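Local coordinates for TbpB (Actinobacillus pleuropneumoniae, PDB 3HOL), which probably binds host transferrin at the bacterial surface as the lipoprotein part of the transferrin receptor used for iron acquisition, at residues A[299-307]-A[320-329]; A[52-62]-A[101-109]. All blocks are in the same frame, centred on the assembly; numbering follows the deposited sequence.

Interaction 1 of 2, residues A[299-307]-A[320-329]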
# COMPACT_ATOMS: atom_id res chain seq x y z
N VAL A 299 -0.19 -3.86 -9.00
CA VAL A 299 -1.01 -2.65 -8.91
C VAL A 299 -0.03 -1.49 -8.76
O VAL A 299 0.80 -1.45 -7.82
CB VAL A 299 -2.00 -2.76 -7.73
CG1 VAL A 299 -2.69 -1.44 -7.46
CG2 VAL A 299 -3.04 -3.89 -7.98
N LEU A 300 -0.07 -0.57 -9.70
CA LEU A 300 0.85 0.55 -9.68
C LEU A 300 0.01 1.78 -9.43
O LEU A 300 -0.90 2.07 -10.23
CB LEU A 300 1.62 0.62 -11.02
CG LEU A 300 2.51 1.84 -11.27
CD1 LEU A 300 3.77 1.77 -10.37
CD2 LEU A 300 2.89 1.94 -12.75
N ILE A 301 0.28 2.49 -8.34
CA ILE A 301 -0.53 3.65 -7.97
C ILE A 301 0.18 4.92 -8.40
O ILE A 301 1.22 5.26 -7.87
CB ILE A 301 -0.87 3.67 -6.41
CG1 ILE A 301 -1.46 2.30 -5.98
CG2 ILE A 301 -1.81 4.83 -6.06
CD1 ILE A 301 -2.00 2.24 -4.51
N ILE A 302 -0.42 5.65 -9.34
CA ILE A 302 0.17 6.90 -9.83
C ILE A 302 -0.72 8.07 -9.50
O ILE A 302 -1.90 8.10 -9.89
CB ILE A 302 0.45 6.89 -11.38
CG1 ILE A 302 1.32 5.69 -11.80
CG2 ILE A 302 1.08 8.28 -11.85
CD1 ILE A 302 2.65 5.56 -11.06
N ASP A 303 -0.14 9.04 -8.79
CA ASP A 303 -0.85 10.24 -8.34
C ASP A 303 -2.24 9.86 -7.84
O ASP A 303 -3.25 10.47 -8.24
CB ASP A 303 -0.91 11.29 -9.48
CG ASP A 303 -1.59 12.57 -9.05
OD1 ASP A 303 -1.47 12.96 -7.86
OD2 ASP A 303 -2.25 13.18 -9.91
N GLY A 304 -2.29 8.84 -6.99
CA GLY A 304 -3.51 8.41 -6.32
C GLY A 304 -4.33 7.36 -7.05
O GLY A 304 -5.15 6.68 -6.42
N LYS A 305 -4.12 7.21 -8.36
CA LYS A 305 -4.95 6.29 -9.17
C LYS A 305 -4.27 4.91 -9.41
O LYS A 305 -3.08 4.84 -9.75
CB LYS A 305 -5.33 6.95 -10.50
CG LYS A 305 -6.26 6.12 -11.45
CD LYS A 305 -6.96 7.04 -12.48
CE LYS A 305 -7.76 6.27 -13.54
NZ LYS A 305 -9.01 5.61 -13.03
N LYS A 306 -5.05 3.85 -9.22
CA LYS A 306 -4.57 2.48 -9.37
C LYS A 306 -4.50 2.07 -10.85
O LYS A 306 -5.49 2.18 -11.57
CB LYS A 306 -5.49 1.50 -8.62
CG LYS A 306 -5.27 1.47 -7.09
CD LYS A 306 -6.29 0.59 -6.35
CE LYS A 306 -5.97 0.55 -4.84
NZ LYS A 306 -6.85 -0.40 -4.08
N ILE A 307 -3.34 1.58 -11.27
CA ILE A 307 -3.18 0.97 -12.60
C ILE A 307 -2.95 -0.54 -12.41
O ILE A 307 -2.04 -0.93 -11.68
CB ILE A 307 -2.01 1.60 -13.39
CG1 ILE A 307 -2.13 3.13 -13.40
CG2 ILE A 307 -1.92 1.04 -14.79
CD1 ILE A 307 -0.99 3.86 -14.12
N ILE A 320 -3.27 5.99 -19.26
CA ILE A 320 -4.31 6.29 -18.28
C ILE A 320 -4.33 7.80 -17.99
O ILE A 320 -3.27 8.40 -17.86
CB ILE A 320 -4.10 5.50 -16.94
CG1 ILE A 320 -3.73 4.02 -17.19
CG2 ILE A 320 -5.31 5.62 -16.04
CD1 ILE A 320 -4.81 3.13 -17.84
N GLU A 321 -5.53 8.38 -17.91
CA GLU A 321 -5.72 9.79 -17.56
C GLU A 321 -5.85 9.92 -16.07
O GLU A 321 -6.69 9.25 -15.45
CB GLU A 321 -6.96 10.40 -18.23
CG GLU A 321 -6.66 11.30 -19.41
CD GLU A 321 -6.32 10.50 -20.66
OE1 GLU A 321 -5.91 11.11 -21.67
OE2 GLU A 321 -6.46 9.26 -20.63
N ILE A 322 -5.00 10.76 -15.49
CA ILE A 322 -4.98 10.98 -14.04
C ILE A 322 -4.85 12.46 -13.78
O ILE A 322 -3.80 13.05 -14.05
CB ILE A 322 -3.82 10.21 -13.33
CG1 ILE A 322 -3.68 8.77 -13.85
CG2 ILE A 322 -4.03 10.24 -11.82
CD1 ILE A 322 -2.51 7.96 -13.26
N ASN A 323 -5.92 13.06 -13.25
CA ASN A 323 -5.94 14.48 -12.89
C ASN A 323 -5.52 15.37 -14.09
O ASN A 323 -4.71 16.31 -13.94
CB ASN A 323 -5.06 14.76 -11.64
CG ASN A 323 -5.63 14.12 -10.35
OD1 ASN A 323 -5.98 14.83 -9.40
ND2 ASN A 323 -5.68 12.80 -10.30
N GLY A 324 -6.08 15.05 -15.26
CA GLY A 324 -5.84 15.80 -16.50
C GLY A 324 -4.43 15.69 -17.08
O GLY A 324 -3.99 16.58 -17.80
N LYS A 325 -3.72 14.62 -16.74
CA LYS A 325 -2.42 14.31 -17.36
C LYS A 325 -2.53 12.92 -17.93
O LYS A 325 -3.22 12.07 -17.37
CB LYS A 325 -1.28 14.36 -16.34
CG LYS A 325 -1.28 15.62 -15.47
CD LYS A 325 0.10 15.94 -14.94
CE LYS A 325 0.05 17.18 -14.06
NZ LYS A 325 1.29 18.00 -14.20
N THR A 326 -1.90 12.68 -19.07
CA THR A 326 -2.03 11.36 -19.69
C THR A 326 -0.74 10.57 -19.44
O THR A 326 0.33 10.83 -20.02
CB THR A 326 -2.37 11.44 -21.18
OG1 THR A 326 -1.20 11.77 -21.90
CG2 THR A 326 -3.39 12.53 -21.42
N MET A 327 -0.87 9.60 -18.53
CA MET A 327 0.27 8.82 -18.06
C MET A 327 0.37 7.53 -18.85
O MET A 327 -0.64 6.93 -19.19
CB MET A 327 0.13 8.51 -16.56
CG MET A 327 0.09 9.75 -15.68
SD MET A 327 1.42 10.93 -15.95
CE MET A 327 2.87 10.03 -15.36
N VAL A 328 1.61 7.13 -19.13
CA VAL A 328 1.91 5.93 -19.89
C VAL A 328 2.90 5.05 -19.11
O VAL A 328 3.99 5.50 -18.73
CB VAL A 328 2.50 6.28 -21.31
CG1 VAL A 328 2.53 5.05 -22.22
CG2 VAL A 328 1.67 7.38 -21.98
N ALA A 329 2.52 3.80 -18.88
CA ALA A 329 3.41 2.86 -18.21
C ALA A 329 3.64 1.68 -19.13
O ALA A 329 2.70 1.19 -19.73
CB ALA A 329 2.82 2.40 -16.85
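I322 and I302 meet across two beta hairpins of the C-lobe handle domain, 299-307 and 320-329, each closed by a type I' turn (I302 to K305 and I322 to K325). No hydrogen bond passes between the hairpins. The axes of strands 305-307 and 320-322 stay 8.9 Å apart at 167°, too far for strand pairing, so side chains make the contact. The I322 side chain lies nearly perpendicular to that of I302, with I322 CD1 3.7 Å from I302 CB. On I322, CG1 is anti to the carbonyl carbon (chi1 -44°) and CG2 anti to the backbone N; the first branch carries CD1 to I302, while CG2 lies by K305 CB. The aliphatic chain of K305 runs on to I320, which it also meets nearly square, CE to I320 CG2 at 3.6 Å. I307 and I320 lie alongside with their chains running opposite ways, I307 CD1 4.1 Å from I320 CG1. Farther in, L300 CD2 packs on A329 CB at 4.1 Å, and the neighbouring strand 339-346 touches both I302 and A329 through L344. At the exposed turns, the D303 carboxylate is turned 50° from the N323 amide, and D303 OD2 lies 3.5 Å from N323 ND2, at an angle too poor for a hydrogen bond.

Interaction 2 of 2, residues A[52-62]-A[101-109]; sequences ITNGNLDDVPY and GYVYYKGNS
K106 reaches from strand 101-107 into the loop 52-62, where three backbone carbonyls hold its NZ: N54 O at 3.0 Å, N56 O at 2.9 Å and D59 O at 2.7 Å. The chain bends at chi3 (73°) to bring NZ among them. Only D59 O receives it in the carbonyl plane; the other two are approached from above their planes. N56 O also accepts from D59 N, on its opposite face, closing the type I turn N56 to D59. Asx turns at N54 and N56 further shape the loop. D59 OD2, 5.6 Å from K106 NZ, may add some favourable field but makes no contact.

Farther along, the packing is apolar and aromatic: P61 CD makes a CH-pi contact over the centre of one Y104 face, 3.6 Å from the centroid, and the Y62 and Y102 rings form an offset stack, planes 11° apart. On the looser side, the exposed side chains of N56 and D58 point away from strand 101-107, though L57 between them packs inward, CD2 4.1 Å from K106 CD and CG 3.7 Å from N108 ND2. N108 ND2 gives a nearly straight bond to G55 O (2.9 Å, 166°).

The loop runs along strand 101-107 in the opposite sense, G55 by N108 and Y62 by Y102; V31 of strand 29-33 touches P61, Y102 and Y104, and V60 rests on strand 84-91.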
# COMPACT_ATOMS: atom_id res chain seq x y z
N ILE A 52 -10.46 7.38 0.07
CA ILE A 52 -9.60 8.55 0.20
C ILE A 52 -8.25 8.31 -0.50
O ILE A 52 -7.60 7.27 -0.26
CB ILE A 52 -9.33 8.85 1.70
CG1 ILE A 52 -10.64 9.24 2.39
CG2 ILE A 52 -8.33 9.99 1.84
CD1 ILE A 52 -10.53 9.53 3.91
N THR A 53 -7.83 9.28 -1.32
CA THR A 53 -6.55 9.23 -2.08
C THR A 53 -5.49 10.21 -1.58
O THR A 53 -4.35 10.21 -2.05
CB THR A 53 -6.82 9.48 -3.60
OG1 THR A 53 -7.37 10.78 -3.79
CG2 THR A 53 -7.79 8.47 -4.15
N ASN A 54 -5.87 11.06 -0.63
CA ASN A 54 -5.03 12.09 -0.01
C ASN A 54 -4.58 11.53 1.35
O ASN A 54 -5.43 11.33 2.24
CB ASN A 54 -5.89 13.37 0.16
CG ASN A 54 -5.18 14.49 0.89
OD1 ASN A 54 -4.02 14.37 1.22
ND2 ASN A 54 -5.89 15.60 1.13
N GLY A 55 -3.28 11.25 1.51
CA GLY A 55 -2.69 10.80 2.79
C GLY A 55 -2.25 11.90 3.76
O GLY A 55 -1.66 11.59 4.80
N ASN A 56 -2.56 13.17 3.45
CA ASN A 56 -2.12 14.28 4.31
C ASN A 56 -3.03 14.31 5.53
O ASN A 56 -4.23 14.52 5.39
CB ASN A 56 -2.14 15.63 3.55
CG ASN A 56 -1.79 16.87 4.44
OD1 ASN A 56 -1.61 16.79 5.67
ND2 ASN A 56 -1.66 18.03 3.78
N LEU A 57 -2.43 14.14 6.70
CA LEU A 57 -3.19 14.07 7.95
C LEU A 57 -3.82 15.38 8.39
O LEU A 57 -4.75 15.39 9.21
CB LEU A 57 -2.32 13.50 9.08
CG LEU A 57 -1.67 12.13 8.73
CD1 LEU A 57 -0.96 11.64 9.99
CD2 LEU A 57 -2.70 11.05 8.23
N ASP A 58 -3.35 16.49 7.84
CA ASP A 58 -3.89 17.79 8.18
C ASP A 58 -5.13 18.11 7.40
O ASP A 58 -5.87 19.02 7.77
CB ASP A 58 -2.82 18.86 7.97
CG ASP A 58 -1.79 18.80 9.06
OD1 ASP A 58 -2.18 18.70 10.23
OD2 ASP A 58 -0.59 18.81 8.75
N ASP A 59 -5.36 17.40 6.30
CA ASP A 59 -6.62 17.57 5.57
C ASP A 59 -7.69 16.55 6.00
O ASP A 59 -7.57 15.35 5.70
CB ASP A 59 -6.38 17.43 4.08
CG ASP A 59 -5.40 18.45 3.53
OD1 ASP A 59 -5.24 19.56 4.10
OD2 ASP A 59 -4.80 18.14 2.49
N VAL A 60 -8.73 17.03 6.65
CA VAL A 60 -9.84 16.18 7.03
C VAL A 60 -10.84 16.12 5.86
O VAL A 60 -11.09 17.15 5.23
CB VAL A 60 -10.46 16.71 8.32
CG1 VAL A 60 -11.51 15.81 8.83
CG2 VAL A 60 -9.36 16.80 9.40
N PRO A 61 -11.41 14.92 5.56
CA PRO A 61 -12.39 14.87 4.48
C PRO A 61 -13.54 15.88 4.69
O PRO A 61 -14.02 16.05 5.81
CB PRO A 61 -12.94 13.44 4.57
CG PRO A 61 -11.92 12.64 5.24
CD PRO A 61 -11.11 13.58 6.11
N TYR A 62 -13.96 16.57 3.63
CA TYR A 62 -15.13 17.47 3.69
C TYR A 62 -14.99 18.67 4.62
O TYR A 62 -15.98 19.29 5.02
CB TYR A 62 -16.41 16.66 3.98
CG TYR A 62 -16.71 15.74 2.82
CD1 TYR A 62 -17.18 16.26 1.62
CD2 TYR A 62 -16.47 14.36 2.91
CE1 TYR A 62 -17.44 15.42 0.52
CE2 TYR A 62 -16.72 13.51 1.82
CZ TYR A 62 -17.20 14.06 0.62
OH TYR A 62 -17.46 13.26 -0.46
N GLY A 101 -22.67 15.11 8.73
CA GLY A 101 -21.21 15.01 8.62
C GLY A 101 -20.72 13.65 8.16
O GLY A 101 -21.43 12.90 7.44
N TYR A 102 -19.49 13.33 8.57
CA TYR A 102 -18.74 12.20 8.03
C TYR A 102 -17.87 11.54 9.09
O TYR A 102 -17.46 12.20 10.06
CB TYR A 102 -17.83 12.66 6.87
CG TYR A 102 -18.58 13.35 5.76
CD1 TYR A 102 -19.03 12.62 4.66
CD2 TYR A 102 -18.85 14.74 5.81
CE1 TYR A 102 -19.73 13.23 3.65
CE2 TYR A 102 -19.57 15.36 4.78
CZ TYR A 102 -19.99 14.59 3.71
OH TYR A 102 -20.72 15.15 2.68
N VAL A 103 -17.59 10.26 8.87
CA VAL A 103 -16.67 9.46 9.72
C VAL A 103 -15.63 8.87 8.75
O VAL A 103 -15.99 8.40 7.64
CB VAL A 103 -17.44 8.37 10.50
CG1 VAL A 103 -16.49 7.49 11.38
CG2 VAL A 103 -18.55 9.04 11.41
N TYR A 104 -14.35 8.88 9.15
CA TYR A 104 -13.27 8.48 8.24
C TYR A 104 -12.04 7.89 8.95
O TYR A 104 -11.85 8.06 10.18
CB TYR A 104 -12.83 9.70 7.43
CG TYR A 104 -12.04 10.68 8.28
CD1 TYR A 104 -10.63 10.65 8.30
CD2 TYR A 104 -12.69 11.58 9.12
CE1 TYR A 104 -9.91 11.49 9.12
CE2 TYR A 104 -11.98 12.44 9.92
CZ TYR A 104 -10.59 12.37 9.93
OH TYR A 104 -9.85 13.21 10.73
N TYR A 105 -11.22 7.18 8.20
CA TYR A 105 -9.79 7.03 8.59
C TYR A 105 -8.95 7.28 7.38
O TYR A 105 -9.41 7.06 6.24
CB TYR A 105 -9.49 5.64 9.14
CG TYR A 105 -9.24 4.54 8.08
CD1 TYR A 105 -7.94 4.24 7.63
CD2 TYR A 105 -10.30 3.76 7.61
CE1 TYR A 105 -7.70 3.22 6.66
CE2 TYR A 105 -10.08 2.71 6.67
CZ TYR A 105 -8.76 2.45 6.22
OH TYR A 105 -8.53 1.48 5.30
N LYS A 106 -7.69 7.65 7.61
CA LYS A 106 -6.71 7.68 6.54
C LYS A 106 -5.31 7.50 7.09
O LYS A 106 -5.08 7.60 8.32
CB LYS A 106 -6.80 9.00 5.78
CG LYS A 106 -6.52 10.23 6.71
CD LYS A 106 -6.07 11.47 5.95
CE LYS A 106 -7.17 12.11 5.18
NZ LYS A 106 -6.62 13.21 4.28
N GLY A 107 -4.38 7.21 6.19
CA GLY A 107 -2.95 7.09 6.51
C GLY A 107 -2.07 7.41 5.32
O GLY A 107 -2.53 7.42 4.17
N ASN A 108 -0.78 7.64 5.59
CA ASN A 108 0.18 7.74 4.50
C ASN A 108 1.35 6.83 4.80
O ASN A 108 1.49 6.34 5.93
CB ASN A 108 0.67 9.19 4.32
CG ASN A 108 1.32 9.73 5.58
OD1 ASN A 108 2.39 9.30 5.97
ND2 ASN A 108 0.66 10.70 6.22
N SER A 109 2.20 6.61 3.81
CA SER A 109 3.37 5.72 3.94
C SER A 109 3.01 4.27 4.33
O SER A 109 3.50 3.77 5.35
CB SER A 109 4.38 6.35 4.92
OG SER A 109 5.51 5.50 5.02

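In the fold
From the N terminus, interaction 2 comes first: the loop following strand 50-52 meets strand 101-107, enclosing 38 intervening residues that include helix 63-66 and strands 72-74 and 84-91. It lays the loop leaving edge strand 50-52 back over strand 101-107 of the same five-stranded antiparallel sheet. Much later, interaction 1 closes a shorter loop of 12 residues, joining the two-stranded hairpin 299-302/305-308 to strands 315-322 and 325-332 of a separate antiparallel sheet of the handle domain. The loops therefore follow in series and neither nest nor cross. Their centres are about 20 Å apart, yet the two meet where T53 CG2 packs against G304 O at 3.9 Å, bringing the loop 52-62 beside the turn of the handle-domain hairpin.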